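Local coordinates for protein transcription elongation factor SPT6 (Candida glabrata, PDB 3PJP) that binds the phosphorylated C-terminal repeat domain of RNA polymerase II through its tandem SH2 domain and probably acts as a histone H3-H4 chaperone during transcription elongation, at residues His10-Ala21 with Gly31-Ser39; Gln57-Glu65 with Val75-Leu86. All coordinates share one frame; numbering follows the deposited sequence.

In the fold
Both contacts belong to the N-terminal SH2 domain of the tandem and build the same mixed sheet, their centres about 15 Å apart. Contact 1 sets strand 33-37 beside the short outer strand 13-14 and the start of helix 18-25; contact 2 joins strand 55-64 to the hairpin 75-83 at the far side. Strand 44-52 lies between them. They meet on both faces of the sheet. At the anion pocket, Arg36 and His58 both hydrogen-bond Thr48 OG1, and His58 CE1 lies 3.4 Å from Gly18 O. Near helix 86-105, Ile35 CD1 touches Leu86 CD1 at 4.0 Å. Arg36 also grips an acetate; a second acetate sits on Arg82 of contact 2.

Contact 1 of 2, residues His10-Ala21 with Gly31-Ser39; sequences HPYYFPFNGKQA and GDFVIRQSS. With ACT (acetate ion), chain C.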
loop_
_atom_site.group_PDB
_atom_site.type_symbol
_atom_site.label_atom_id
_atom_site.label_comp_id
_atom_site.label_asym_id
_atom_site.label_seq_id
_atom_site.Cartn_x
_atom_site.Cartn_y
_atom_site.Cartn_z
ATOM N N HIS A 10 8.165 1.596 23.962
ATOM C CA HIS A 10 7.582 0.528 23.167
ATOM C C HIS A 10 8.681 -0.375 22.631
ATOM O O HIS A 10 9.726 0.106 22.184
ATOM C CB HIS A 10 6.750 1.098 22.009
ATOM C CG HIS A 10 5.919 0.073 21.301
ATOM N ND1 HIS A 10 6.458 -0.863 20.446
ATOM C CD2 HIS A 10 4.585 -0.161 21.320
ATOM C CE1 HIS A 10 5.496 -1.634 19.975
ATOM N NE2 HIS A 10 4.349 -1.228 20.488
ATOM N N PRO A 11 8.441 -1.690 22.643
ATOM C CA PRO A 11 9.439 -2.676 22.215
ATOM C C PRO A 11 9.991 -2.439 20.816
ATOM O O PRO A 11 11.134 -2.801 20.549
ATOM C CB PRO A 11 8.663 -3.999 22.249
ATOM C CG PRO A 11 7.565 -3.773 23.200
ATOM C CD PRO A 11 7.185 -2.330 23.070
ATOM N N TYR A 12 9.189 -1.865 19.922
ATOM C CA TYR A 12 9.647 -1.644 18.555
ATOM C C TYR A 12 10.061 -0.206 18.281
ATOM O O TYR A 12 10.264 0.169 17.119
ATOM C CB TYR A 12 8.564 -2.090 17.556
ATOM C CG TYR A 12 8.478 -3.591 17.400
ATOM C CD1 TYR A 12 9.264 -4.257 16.475
ATOM C CD2 TYR A 12 7.617 -4.343 18.187
ATOM C CE1 TYR A 12 9.196 -5.629 16.334
ATOM C CE2 TYR A 12 7.543 -5.717 18.053
ATOM C CZ TYR A 12 8.330 -6.353 17.122
ATOM O OH TYR A 12 8.257 -7.721 16.984
ATOM N N TYR A 13 10.173 0.604 19.332
ATOM C CA TYR A 13 10.629 1.986 19.159
ATOM C C TYR A 13 12.143 2.143 19.209
ATOM O O TYR A 13 12.784 1.768 20.192
ATOM C CB TYR A 13 10.002 2.940 20.176
ATOM C CG TYR A 13 10.521 4.347 20.018
ATOM C CD1 TYR A 13 11.614 4.795 20.751
ATOM C CD2 TYR A 13 9.951 5.219 19.097
ATOM C CE1 TYR A 13 12.110 6.080 20.590
ATOM C CE2 TYR A 13 10.436 6.505 18.938
ATOM C CZ TYR A 13 11.515 6.932 19.689
ATOM O OH TYR A 13 12.003 8.212 19.531
ATOM N N PHE A 14 12.696 2.712 18.140
ATOM C CA PHE A 14 14.093 3.151 18.100
ATOM C C PHE A 14 14.148 4.517 17.442
ATOM O O PHE A 14 13.464 4.741 16.436
ATOM C CB PHE A 14 14.939 2.192 17.270
ATOM C CG PHE A 14 14.792 0.762 17.671
ATOM C CD1 PHE A 14 13.873 -0.055 17.041
ATOM C CD2 PHE A 14 15.575 0.232 18.684
ATOM C CE1 PHE A 14 13.726 -1.376 17.404
ATOM C CE2 PHE A 14 15.437 -1.093 19.064
ATOM C CZ PHE A 14 14.513 -1.903 18.423
ATOM N N PRO A 15 14.988 5.425 17.968
ATOM C CA PRO A 15 15.091 6.780 17.399
ATOM C C PRO A 15 15.863 6.836 16.077
ATOM O O PRO A 15 16.706 7.719 15.907
ATOM C CB PRO A 15 15.852 7.570 18.479
ATOM C CG PRO A 15 16.055 6.621 19.628
ATOM C CD PRO A 15 15.919 5.236 19.090
ATOM N N PHE A 16 15.560 5.917 15.156
ATOM C CA PHE A 16 16.123 5.908 13.811
ATOM C C PHE A 16 15.547 7.039 12.984
ATOM O O PHE A 16 14.431 7.518 13.242
ATOM C CB PHE A 16 15.721 4.623 13.071
ATOM C CG PHE A 16 16.428 3.386 13.536
ATOM C CD1 PHE A 16 17.747 3.431 13.944
ATOM C CD2 PHE A 16 15.776 2.168 13.537
ATOM C CE1 PHE A 16 18.392 2.284 14.358
ATOM C CE2 PHE A 16 16.416 1.021 13.940
ATOM C CZ PHE A 16 17.731 1.077 14.357
ATOM N N ASN A 17 16.288 7.443 11.959
ATOM C CA ASN A 17 15.678 8.147 10.853
ATOM C C ASN A 17 15.287 7.126 9.785
ATOM O O ASN A 17 15.499 5.918 9.954
ATOM C CB ASN A 17 16.609 9.223 10.288
ATOM C CG ASN A 17 17.909 8.657 9.746
ATOM O OD1 ASN A 17 17.975 7.512 9.292
ATOM N ND2 ASN A 17 18.957 9.472 9.787
ATOM N N GLY A 18 14.713 7.609 8.694
ATOM C CA GLY A 18 14.225 6.723 7.651
ATOM C C GLY A 18 15.252 5.767 7.077
ATOM O O GLY A 18 14.969 4.582 6.907
ATOM N N LYS A 19 16.441 6.280 6.762
ATOM C CA LYS A 19 17.478 5.468 6.136
ATOM C C LYS A 19 17.952 4.375 7.080
ATOM O O LYS A 19 18.082 3.205 6.694
ATOM C CB LYS A 19 18.656 6.337 5.696
ATOM C CG LYS A 19 19.752 5.554 4.990
ATOM C CD LYS A 19 19.200 4.864 3.751
ATOM C CE LYS A 19 19.898 3.542 3.486
ATOM N NZ LYS A 19 21.352 3.707 3.238
ATOM N N GLN A 20 18.194 4.762 8.330
ATOM C CA GLN A 20 18.631 3.810 9.344
ATOM C C GLN A 20 17.602 2.692 9.469
ATOM O O GLN A 20 17.959 1.515 9.538
ATOM C CB GLN A 20 18.855 4.515 10.688
ATOM C CG GLN A 20 20.076 5.450 10.698
ATOM C CD GLN A 20 20.144 6.320 11.936
ATOM O OE1 GLN A 20 19.120 6.698 12.501
ATOM N NE2 GLN A 20 21.362 6.625 12.382
ATOM N N ALA A 21 16.325 3.069 9.470
ATOM C CA ALA A 21 15.235 2.102 9.550
ATOM C C ALA A 21 15.244 1.108 8.388
ATOM O O ALA A 21 15.054 -0.086 8.587
ATOM C CB ALA A 21 13.869 2.823 9.644
ATOM N N GLY A 31 6.365 -7.249 6.507
ATOM C CA GLY A 31 5.545 -6.981 7.677
ATOM C C GLY A 31 6.340 -6.537 8.891
ATOM O O GLY A 31 5.786 -5.920 9.802
ATOM N N ASP A 32 7.639 -6.839 8.914
ATOM C CA ASP A 32 8.489 -6.377 10.015
ATOM C C ASP A 32 8.601 -4.863 9.975
ATOM O O ASP A 32 8.568 -4.264 8.902
ATOM C CB ASP A 32 9.862 -7.043 9.979
ATOM C CG ASP A 32 9.804 -8.477 10.424
ATOM O OD1 ASP A 32 8.955 -8.792 11.288
ATOM O OD2 ASP A 32 10.589 -9.293 9.911
ATOM N N PHE A 33 8.698 -4.240 11.143
ATOM C CA PHE A 33 8.583 -2.793 11.227
ATOM C C PHE A 33 9.384 -2.237 12.396
ATOM O O PHE A 33 9.855 -2.979 13.249
ATOM C CB PHE A 33 7.101 -2.382 11.363
ATOM C CG PHE A 33 6.489 -2.759 12.681
ATOM C CD1 PHE A 33 6.469 -1.860 13.746
ATOM C CD2 PHE A 33 5.967 -4.018 12.870
ATOM C CE1 PHE A 33 5.917 -2.218 14.973
ATOM C CE2 PHE A 33 5.416 -4.380 14.103
ATOM C CZ PHE A 33 5.401 -3.475 15.145
ATOM N N VAL A 34 9.532 -0.919 12.411
ATOM C CA VAL A 34 9.952 -0.197 13.601
ATOM C C VAL A 34 9.110 1.055 13.738
ATOM O O VAL A 34 8.630 1.609 12.743
ATOM C CB VAL A 34 11.434 0.227 13.549
ATOM C CG1 VAL A 34 12.349 -0.996 13.636
ATOM C CG2 VAL A 34 11.717 1.052 12.298
ATOM N N ILE A 35 8.917 1.488 14.976
ATOM C CA ILE A 35 8.396 2.815 15.247
ATOM C C ILE A 35 9.625 3.693 15.484
ATOM O O ILE A 35 10.611 3.245 16.066
ATOM C CB ILE A 35 7.487 2.792 16.487
ATOM C CG1 ILE A 35 6.479 1.656 16.360
ATOM C CG2 ILE A 35 6.809 4.135 16.695
ATOM C CD1 ILE A 35 5.543 1.535 17.544
ATOM N N ARG A 36 9.594 4.934 15.021
ATOM C CA ARG A 36 10.796 5.751 15.106
ATOM C C ARG A 36 10.518 7.239 15.211
ATOM O O ARG A 36 9.363 7.691 15.160
ATOM C CB ARG A 36 11.706 5.495 13.901
ATOM C CG ARG A 36 11.040 5.791 12.561
ATOM C CD ARG A 36 12.065 5.703 11.428
ATOM N NE ARG A 36 11.483 5.935 10.104
ATOM C CZ ARG A 36 11.257 7.137 9.580
ATOM N NH1 ARG A 36 11.525 8.231 10.279
ATOM N NH2 ARG A 36 10.749 7.248 8.357
ATOM N N GLN A 37 11.610 7.978 15.347
ATOM C CA GLN A 37 11.640 9.429 15.299
ATOM C C GLN A 37 11.178 9.895 13.923
ATOM O O GLN A 37 11.534 9.299 12.909
ATOM C CB GLN A 37 13.080 9.894 15.574
ATOM C CG GLN A 37 13.402 11.341 15.229
ATOM C CD GLN A 37 14.907 11.620 15.256
ATOM O OE1 GLN A 37 15.478 11.935 16.302
ATOM N NE2 GLN A 37 15.550 11.493 14.104
ATOM N N SER A 38 10.357 10.940 13.895
ATOM C CA SER A 38 9.955 11.558 12.645
ATOM C C SER A 38 10.832 12.763 12.328
ATOM O O SER A 38 11.195 13.529 13.219
ATOM C CB SER A 38 8.494 11.990 12.718
ATOM O OG SER A 38 8.141 12.763 11.591
ATOM N N SER A 39 11.200 12.849 11.051
ATOM C CA SER A 39 12.107 13.853 10.510
ATOM C C SER A 39 11.978 15.178 11.236
ATOM O O SER A 39 12.777 15.498 12.115
ATOM C CB SER A 39 11.820 14.051 9.019
ATOM O OG SER A 39 13.013 14.260 8.285
HETATM C C ACT C . 10.410 10.795 8.382
HETATM O O ACT C . 10.599 9.845 7.596
HETATM O OXT ACT C . 11.252 10.924 9.299
HETATM C CH3 ACT C . 9.241 11.721 8.229
#
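Arg36 runs beneath the start of the helix that begins at Gly18, laying one face of its guanidinium against that turn, with CZ 3.6 Å from Gly18 CA. Its CG is wedged between backbone N and carbonyl carbon (chi1 59°), and from there the chain is extended as far as NE, passing the CB of Ala21 on the way. The edge of the group holds an acetate two-pronged and in plane: NH1 reaches OXT at 2.9 Å and NH2 reaches O at 2.7 Å. A less certain hold comes from Ser39 N, in a residue modelled in two conformers. NH1 also donates to Gln37 O and NE to Thr48, which fixes the rotation of the guanidinium. Asn17 and Gln20 close the helix start as a capping box, each side chain accepting from the other's backbone N.

On the opposite face of the sheet Ile35 points its CD1 at the centre of the His10 ring, a CH-pi contact 3.9 Å from the centroid. That ring is steadied by Tyr12 N, which donates in its plane to ND1, and by NE2 bonding to Asp87. Beside it the Tyr12 and Phe33 rings stack face to face but offset, centroids 4.5 Å apart and planes at 28°.

Two backbone bonds join the strands in parallel, Ile35 N to Tyr12 O at 2.9 Å and Phe14 N to Ile35 O at 3.0 Å. Val34 bridges strand and helix, CG1 on Phe14 CD1 and CG2 on Ala21 CB. This is a beta-alpha-beta unit, and Phe-Val-Ile-Arg matches the FLVR motif of SH2 domains; the acetate, probably from the crystallisation liquor, sits where the phosphate of a ligand would be expected.

Contact 2 of 2, residues Gln57-Glu65 with Val75-Leu86; sequences QHVDIQELE and VLVVEGQRYHDL. With ACT (acetate ion), chain D.
The antiparallel hairpin of strands 55-64 and 75-78 brings Gln62 opposite Val77 and Leu64 opposite Val75, both hydrogen-bonded pairs, with Glu63 and Leu76 as the non-hydrogen-bonded pair between them. Gln62 and Val77 exchange two bonds in the carbonyl planes, and the one from Val77 N to Gln62 O is 2.7 Å. Leu64 N donates to Val75 O at 2.9 Å, whereas the return bond from Val75 N is weak. Beyond Ile61 the strands part, and a water takes over, donating to Asp60 O and accepting from Glu79 N.

The face bearing Val59, Ile61, Leu76 and Val78 is mostly apolar, with Glu63 at one end. Ile61 is its centre: CG2 leans on Leu76 CB, CG1 on Val78 CG2, and CD1 reaches Leu86 CD2 at the start of helix 86-105. Farther along, the CG1 methyls of Val59 and Val78 are pressed to 3.4 Å, tighter than usual, with Tyr93 of that helix against both residues. Glu63 and Leu76 lie side by side and point the same way, CG against CD2, while the carboxylate of Glu63 is taken by Gly73 N, Lys66 and Arg6.

Across the sheet, Leu64 swings CD1 over Val77 CG2 at 3.8 Å and onto one face of the Arg82 guanidinium, 3.6 Å from NH1. The bends at chi2 and chi3 (145° and 95°) carry that group across the neighbouring strand toward Leu64, and its edge clasps an acetate in plane: NE donates to O at 2.6 Å and NH2 to OXT at 2.8 Å. Val75 CG2 packs on the same ion and on Glu65 OE1. A type I' turn from Val78 to Gln81 then links to strand 81-83, making a three-stranded antiparallel meander at the edge of the SH2 sheet.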
loop_
_atom_site.group_PDB
_atom_site.type_symbol
_atom_site.label_atom_id
_atom_site.label_comp_id
_atom_site.label_asym_id
_atom_site.label_seq_id
_atom_site.Cartn_x
_atom_site.Cartn_y
_atom_site.Cartn_z
ATOM N N GLN A 57 7.966 1.077 3.236
ATOM C CA GLN A 57 7.073 2.209 3.353
ATOM C C GLN A 57 7.263 2.925 4.675
ATOM O O GLN A 57 7.419 2.293 5.725
ATOM C CB GLN A 57 5.620 1.767 3.183
ATOM C CG GLN A 57 4.622 2.885 3.373
ATOM C CD GLN A 57 3.216 2.448 3.053
ATOM O OE1 GLN A 57 2.546 1.811 3.868
ATOM N NE2 GLN A 57 2.764 2.765 1.843
ATOM N N HIS A 58 7.249 4.249 4.614
ATOM C CA HIS A 58 7.303 5.079 5.802
ATOM C C HIS A 58 5.938 5.723 6.032
ATOM O O HIS A 58 5.373 6.352 5.129
ATOM C CB HIS A 58 8.395 6.132 5.644
ATOM C CG HIS A 58 9.745 5.556 5.340
ATOM N ND1 HIS A 58 10.641 5.205 6.327
ATOM C CD2 HIS A 58 10.350 5.270 4.163
ATOM C CE1 HIS A 58 11.744 4.733 5.770
ATOM N NE2 HIS A 58 11.594 4.761 4.458
ATOM N N VAL A 59 5.417 5.530 7.239
ATOM C CA VAL A 59 4.071 5.949 7.612
ATOM C C VAL A 59 4.172 7.006 8.694
ATOM O O VAL A 59 4.812 6.786 9.734
ATOM C CB VAL A 59 3.286 4.747 8.129
ATOM C CG1 VAL A 59 1.839 5.139 8.474
ATOM C CG2 VAL A 59 3.313 3.628 7.099
ATOM N N ASP A 60 3.567 8.166 8.456
ATOM C CA ASP A 60 3.634 9.227 9.447
ATOM C C ASP A 60 2.541 9.101 10.485
ATOM O O ASP A 60 1.405 8.765 10.170
ATOM C CB ASP A 60 3.571 10.612 8.813
ATOM C CG ASP A 60 3.657 11.718 9.850
ATOM O OD1 ASP A 60 4.773 12.018 10.317
ATOM O OD2 ASP A 60 2.604 12.286 10.195
ATOM N N ILE A 61 2.916 9.364 11.732
ATOM C CA ILE A 61 1.974 9.418 12.842
ATOM C C ILE A 61 1.943 10.837 13.414
ATOM O O ILE A 61 2.961 11.352 13.889
ATOM C CB ILE A 61 2.361 8.413 13.949
ATOM C CG1 ILE A 61 2.408 6.991 13.392
ATOM C CG2 ILE A 61 1.349 8.454 15.080
ATOM C CD1 ILE A 61 3.131 6.017 14.307
ATOM N N GLN A 62 0.781 11.474 13.360
ATOM C CA GLN A 62 0.615 12.804 13.938
ATOM C C GLN A 62 0.063 12.697 15.361
ATOM O O GLN A 62 -0.927 11.994 15.618
ATOM C CB GLN A 62 -0.326 13.650 13.078
ATOM C CG GLN A 62 -0.789 14.956 13.724
ATOM C CD GLN A 62 0.177 16.107 13.519
ATOM O OE1 GLN A 62 0.419 16.539 12.387
ATOM N NE2 GLN A 62 0.739 16.615 14.617
ATOM N N GLU A 63 0.692 13.394 16.301
ATOM C CA GLU A 63 0.178 13.394 17.672
ATOM C C GLU A 63 -0.770 14.550 17.919
ATOM O O GLU A 63 -0.570 15.649 17.412
ATOM C CB GLU A 63 1.320 13.517 18.667
ATOM C CG GLU A 63 2.310 12.403 18.638
ATOM C CD GLU A 63 3.403 12.650 19.651
ATOM O OE1 GLU A 63 4.315 13.432 19.335
ATOM O OE2 GLU A 63 3.327 12.091 20.764
ATOM N N LEU A 64 -1.801 14.290 18.716
ATOM C CA LEU A 64 -2.654 15.340 19.246
ATOM C C LEU A 64 -2.757 15.169 20.752
ATOM O O LEU A 64 -2.492 14.090 21.288
ATOM C CB LEU A 64 -4.061 15.254 18.658
ATOM C CG LEU A 64 -4.222 15.068 17.150
ATOM C CD1 LEU A 64 -5.692 14.923 16.830
ATOM C CD2 LEU A 64 -3.596 16.223 16.375
ATOM N N GLU A 65 -3.176 16.234 21.429
ATOM C CA GLU A 65 -3.406 16.191 22.868
ATOM C C GLU A 65 -2.182 15.708 23.650
ATOM O O GLU A 65 -2.274 14.826 24.507
ATOM C CB GLU A 65 -4.641 15.343 23.188
ATOM C CG GLU A 65 -5.871 15.781 22.386
ATOM C CD GLU A 65 -7.142 15.059 22.804
ATOM O OE1 GLU A 65 -7.069 14.126 23.621
ATOM O OE2 GLU A 65 -8.224 15.432 22.311
ATOM N N VAL A 75 -3.890 11.077 21.557
ATOM C CA VAL A 75 -4.547 10.667 20.316
ATOM C C VAL A 75 -3.482 10.660 19.234
ATOM O O VAL A 75 -2.724 11.616 19.122
ATOM C CB VAL A 75 -5.681 11.649 19.921
ATOM C CG1 VAL A 75 -6.303 11.282 18.568
ATOM C CG2 VAL A 75 -6.778 11.656 20.983
ATOM N N LEU A 76 -3.414 9.575 18.464
ATOM C CA LEU A 76 -2.454 9.456 17.372
ATOM C C LEU A 76 -3.184 9.280 16.062
ATOM O O LEU A 76 -4.085 8.459 15.963
ATOM C CB LEU A 76 -1.553 8.245 17.603
ATOM C CG LEU A 76 -0.826 8.156 18.950
ATOM C CD1 LEU A 76 -0.086 6.832 19.027
ATOM C CD2 LEU A 76 0.119 9.334 19.183
ATOM N N VAL A 77 -2.767 10.034 15.053
ATOM C CA VAL A 77 -3.475 10.032 13.769
ATOM C C VAL A 77 -2.614 9.420 12.671
ATOM O O VAL A 77 -1.463 9.816 12.481
ATOM C CB VAL A 77 -3.878 11.451 13.357
ATOM C CG1 VAL A 77 -4.732 11.409 12.081
ATOM C CG2 VAL A 77 -4.659 12.114 14.475
ATOM N N VAL A 78 -3.161 8.425 11.977
ATOM C CA VAL A 78 -2.490 7.849 10.821
ATOM C C VAL A 78 -3.448 7.872 9.639
ATOM O O VAL A 78 -4.544 7.325 9.716
ATOM C CB VAL A 78 -2.056 6.397 11.047
ATOM C CG1 VAL A 78 -1.211 5.921 9.862
ATOM C CG2 VAL A 78 -1.251 6.279 12.326
ATOM N N GLU A 79 -3.013 8.518 8.562
ATOM C CA GLU A 79 -3.818 8.641 7.348
ATOM C C GLU A 79 -5.278 8.962 7.633
ATOM O O GLU A 79 -6.192 8.289 7.137
ATOM C CB GLU A 79 -3.684 7.375 6.502
ATOM C CG GLU A 79 -2.240 7.065 6.153
ATOM C CD GLU A 79 -2.103 6.065 5.029
ATOM O OE1 GLU A 79 -3.096 5.836 4.304
ATOM O OE2 GLU A 79 -0.996 5.512 4.869
ATOM N N GLY A 80 -5.497 9.986 8.453
ATOM C CA GLY A 80 -6.836 10.503 8.666
ATOM C C GLY A 80 -7.625 9.778 9.738
ATOM O O GLY A 80 -8.712 10.211 10.114
ATOM N N GLN A 81 -7.076 8.681 10.243
ATOM C CA GLN A 81 -7.762 7.904 11.262
ATOM C C GLN A 81 -7.172 8.114 12.656
ATOM O O GLN A 81 -5.951 8.041 12.847
ATOM C CB GLN A 81 -7.732 6.416 10.917
ATOM C CG GLN A 81 -8.404 5.568 11.971
ATOM C CD GLN A 81 -9.864 5.924 12.111
ATOM O OE1 GLN A 81 -10.594 5.960 11.122
ATOM N NE2 GLN A 81 -10.300 6.211 13.337
ATOM N N ARG A 82 -8.042 8.332 13.647
ATOM C CA ARG A 82 -7.572 8.455 15.026
ATOM C C ARG A 82 -7.468 7.136 15.780
ATOM O O ARG A 82 -8.322 6.250 15.657
ATOM C CB ARG A 82 -8.437 9.437 15.821
ATOM C CG ARG A 82 -8.241 10.858 15.362
ATOM C CD ARG A 82 -9.527 11.640 15.439
ATOM N NE ARG A 82 -9.624 12.382 16.683
ATOM C CZ ARG A 82 -9.382 13.684 16.795
ATOM N NH1 ARG A 82 -9.033 14.396 15.727
ATOM N NH2 ARG A 82 -9.498 14.273 17.977
ATOM N N TYR A 83 -6.410 7.036 16.582
ATOM C CA TYR A 83 -6.161 5.880 17.429
ATOM C C TYR A 83 -5.742 6.354 18.821
ATOM O O TYR A 83 -5.296 7.488 18.981
ATOM C CB TYR A 83 -5.038 5.018 16.856
ATOM C CG TYR A 83 -5.282 4.550 15.439
ATOM C CD1 TYR A 83 -5.888 3.330 15.184
ATOM C CD2 TYR A 83 -4.894 5.325 14.359
ATOM C CE1 TYR A 83 -6.117 2.893 13.890
ATOM C CE2 TYR A 83 -5.111 4.897 13.063
ATOM C CZ TYR A 83 -5.719 3.680 12.836
ATOM O OH TYR A 83 -5.937 3.259 11.546
ATOM N N HIS A 84 -5.876 5.480 19.816
ATOM C CA HIS A 84 -5.513 5.816 21.190
ATOM C C HIS A 84 -4.027 5.699 21.484
ATOM O O HIS A 84 -3.486 6.445 22.308
ATOM C CB HIS A 84 -6.254 4.908 22.171
ATOM C CG HIS A 84 -7.739 5.018 22.089
ATOM N ND1 HIS A 84 -8.417 6.173 22.409
ATOM C CD2 HIS A 84 -8.679 4.114 21.727
ATOM C CE1 HIS A 84 -9.715 5.977 22.239
ATOM N NE2 HIS A 84 -9.899 4.734 21.832
ATOM N N ASP A 85 -3.371 4.733 20.854
ATOM C CA ASP A 85 -1.994 4.426 21.229
ATOM C C ASP A 85 -1.298 3.595 20.159
ATOM O O ASP A 85 -1.922 3.177 19.175
ATOM C CB ASP A 85 -1.966 3.706 22.585
ATOM C CG ASP A 85 -2.863 2.484 22.606
ATOM O OD1 ASP A 85 -2.571 1.538 21.850
ATOM O OD2 ASP A 85 -3.856 2.467 23.374
ATOM N N LEU A 86 -0.001 3.368 20.347
ATOM C CA LEU A 86 0.794 2.695 19.327
ATOM C C LEU A 86 0.377 1.241 19.155
ATOM O O LEU A 86 0.385 0.723 18.046
ATOM C CB LEU A 86 2.286 2.768 19.683
ATOM C CG LEU A 86 2.906 4.163 19.588
ATOM C CD1 LEU A 86 4.271 4.177 20.269
ATOM C CD2 LEU A 86 3.046 4.615 18.161
HETATM C C ACT D . -10.443 11.368 19.873
HETATM O O ACT D . -10.097 10.899 18.771
HETATM O OXT ACT D . -10.030 12.522 20.104
HETATM C CH3 ACT D . -11.299 10.608 20.848
HETATM O O HOH W 1 -0.261 9.297 8.195
HETATM O O HOH W 2 1.084 7.822 6.250
#